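Local coordinates for biphenyl-2,3-diol 1,2-dioxygenase III-related protein (Vibrio cholerae, PDB 3EY8) that is of unproven function but binds calcium and, as a member of the glyoxalase/dioxygenase superfamily, is probably a metal-dependent enzyme, at residues B[82-87]-B[113-118]. The protein carries 9 engineered substitutions. Sequence-based numbering, arbitrary orientation.
Sequences IDLSDA and TSFYFR. Engineered in segment 82-87: I82 (natural residue Thr), D83 (natural residue Val).
D83, an engineered residue, is the N-cap of helix 84-93: its OD1 accepts weak hydrogen bonds from the backbone N of S85 and of D86, and a very short one (2.5 Å) from S85 OG, which meets the syn lone pair. The first helical turn is closed by A87 N hydrogen-bonding to D83 O at 2.9 Å. L84 then carries most of the contact. With CG anti to the backbone N (chi1 -160°), its two methyls divide the strand between them: CD2 lies 3.6 Å from T113 O and 3.7 Å from T113 CG2, whereas CD1 sits in the plane of the F115 ring, at its edge, 3.7 Å from CE2. One turn on, A87 CB approaches the same F115 CE2 obliquely at 3.9 Å. F115 holds the crowded first torsion (chi1 70°), and M88 and V91 continue the helix's cover of its ring. No hydrogen bond crosses, so the segments meet by van der Waals packing, mostly of apolar groups. S114 CB points away from the helix; its OG is hydrogen-bonded to S128 OG and to OE2 of E126, a calcium-binding residue, though no ion is bound to this chain here. Helix on one sheet face, S114 turned toward E126 on the other: this is the layout of a βαβββ module of the vicinal oxygen chelate fold.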
loop_
_atom_site.group_PDB
_atom_site.type_symbol
_atom_site.label_atom_id
_atom_site.label_comp_id
_atom_site.label_asym_id
_atom_site.label_seq_id
_atom_site.Cartn_x
_atom_site.Cartn_y
_atom_site.Cartn_z
ATOM N N ILE B 82 -9.729 -14.606 9.841
ATOM C CA ILE B 82 -9.541 -15.379 11.054
ATOM C C ILE B 82 -10.033 -14.578 12.262
ATOM O O ILE B 82 -9.910 -13.352 12.294
ATOM C CB ILE B 82 -8.050 -15.735 11.202
ATOM C CG1 ILE B 82 -7.687 -16.801 10.161
ATOM C CG2 ILE B 82 -7.732 -16.189 12.621
ATOM C CD1 ILE B 82 -6.218 -16.953 9.894
ATOM N N ASP B 83 -10.605 -15.258 13.250
ATOM C CA ASP B 83 -11.039 -14.576 14.464
ATOM C C ASP B 83 -9.851 -13.784 15.016
ATOM O O ASP B 83 -8.758 -14.330 15.144
ATOM C CB ASP B 83 -11.522 -15.597 15.486
ATOM C CG ASP B 83 -11.996 -14.954 16.765
ATOM O OD1 ASP B 83 -11.134 -14.591 17.584
ATOM O OD2 ASP B 83 -13.222 -14.819 16.951
ATOM N N LEU B 84 -10.050 -12.503 15.324
ATOM C CA LEU B 84 -8.911 -11.647 15.667
ATOM C C LEU B 84 -8.154 -12.146 16.892
ATOM O O LEU B 84 -6.934 -12.065 16.933
ATOM C CB LEU B 84 -9.312 -10.178 15.848
ATOM C CG LEU B 84 -8.120 -9.217 15.716
ATOM C CD1 LEU B 84 -7.685 -9.107 14.263
ATOM C CD2 LEU B 84 -8.446 -7.830 16.275
ATOM N N SER B 85 -8.860 -12.659 17.895
ATOM C CA SER B 85 -8.148 -13.183 19.057
ATOM C C SER B 85 -7.258 -14.373 18.685
ATOM O O SER B 85 -6.152 -14.510 19.208
ATOM C CB SER B 85 -9.099 -13.518 20.214
ATOM O OG SER B 85 -10.098 -14.438 19.828
ATOM N N ASP B 86 -7.726 -15.221 17.770
ATOM C CA ASP B 86 -6.900 -16.315 17.269
ATOM C C ASP B 86 -5.694 -15.766 16.510
ATOM O O ASP B 86 -4.592 -16.297 16.620
ATOM C CB ASP B 86 -7.698 -17.238 16.338
ATOM C CG ASP B 86 -8.680 -18.117 17.079
ATOM O OD1 ASP B 86 -8.866 -17.921 18.297
ATOM O OD2 ASP B 86 -9.272 -19.008 16.434
ATOM N N ALA B 87 -5.915 -14.713 15.721
ATOM C CA ALA B 87 -4.845 -14.112 14.929
ATOM C C ALA B 87 -3.756 -13.567 15.836
ATOM O O ALA B 87 -2.567 -13.761 15.582
ATOM C CB ALA B 87 -5.390 -12.988 14.050
ATOM N N THR B 113 -11.520 -3.726 13.977
ATOM C CA THR B 113 -10.741 -3.934 15.185
ATOM C C THR B 113 -9.334 -4.375 14.779
ATOM O O THR B 113 -9.186 -5.249 13.920
ATOM C CB THR B 113 -11.397 -4.989 16.083
ATOM O OG1 THR B 113 -12.758 -4.605 16.340
ATOM C CG2 THR B 113 -10.654 -5.108 17.396
ATOM N N SER B 114 -8.311 -3.768 15.385
ATOM C CA SER B 114 -6.932 -3.925 14.916
ATOM C C SER B 114 -5.971 -4.355 16.025
ATOM O O SER B 114 -6.220 -4.106 17.203
ATOM C CB SER B 114 -6.417 -2.593 14.335
ATOM O OG SER B 114 -7.170 -2.161 13.219
ATOM N N PHE B 115 -4.870 -4.995 15.633
ATOM C CA PHE B 115 -3.695 -5.096 16.492
ATOM C C PHE B 115 -2.448 -4.777 15.664
ATOM O O PHE B 115 -2.505 -4.795 14.438
ATOM C CB PHE B 115 -3.603 -6.440 17.243
ATOM C CG PHE B 115 -3.303 -7.644 16.374
ATOM C CD1 PHE B 115 -2.006 -8.128 16.251
ATOM C CD2 PHE B 115 -4.326 -8.331 15.734
ATOM C CE1 PHE B 115 -1.733 -9.256 15.484
ATOM C CE2 PHE B 115 -4.056 -9.455 14.966
ATOM C CZ PHE B 115 -2.758 -9.916 14.843
ATOM N N TYR B 116 -1.344 -4.454 16.332
ATOM C CA TYR B 116 -0.171 -3.902 15.659
ATOM C C TYR B 116 1.113 -4.613 16.050
ATOM O O TYR B 116 1.287 -5.026 17.194
ATOM C CB TYR B 116 0.016 -2.426 16.032
ATOM C CG TYR B 116 -1.094 -1.494 15.616
ATOM C CD1 TYR B 116 -2.220 -1.337 16.408
ATOM C CD2 TYR B 116 -0.998 -0.745 14.452
ATOM C CE1 TYR B 116 -3.230 -0.479 16.045
ATOM C CE2 TYR B 116 -2.007 0.116 14.077
ATOM C CZ TYR B 116 -3.121 0.243 14.883
ATOM O OH TYR B 116 -4.134 1.103 14.530
ATOM N N PHE B 117 2.027 -4.727 15.098
ATOM C CA PHE B 117 3.379 -5.177 15.390
ATOM C C PHE B 117 4.278 -4.681 14.268
ATOM O O PHE B 117 3.790 -4.113 13.294
ATOM C CB PHE B 117 3.437 -6.705 15.492
ATOM C CG PHE B 117 2.878 -7.414 14.295
ATOM C CD1 PHE B 117 1.535 -7.734 14.237
ATOM C CD2 PHE B 117 3.692 -7.756 13.227
ATOM C CE1 PHE B 117 1.010 -8.383 13.128
ATOM C CE2 PHE B 117 3.172 -8.409 12.111
ATOM C CZ PHE B 117 1.829 -8.720 12.067
ATOM N N ARG B 118 5.583 -4.898 14.396
ATOM C CA ARG B 118 6.519 -4.452 13.367
ATOM C C ARG B 118 7.163 -5.611 12.636
ATOM O O ARG B 118 7.398 -6.682 13.220
ATOM C CB ARG B 118 7.608 -3.560 13.974
ATOM C CG ARG B 118 7.058 -2.250 14.490
ATOM C CD ARG B 118 8.120 -1.277 14.935
ATOM N NE ARG B 118 7.479 -0.148 15.605
ATOM C CZ ARG B 118 6.912 0.872 14.967
ATOM N NH1 ARG B 118 6.917 0.913 13.641
ATOM N NH2 ARG B 118 6.341 1.854 15.653
#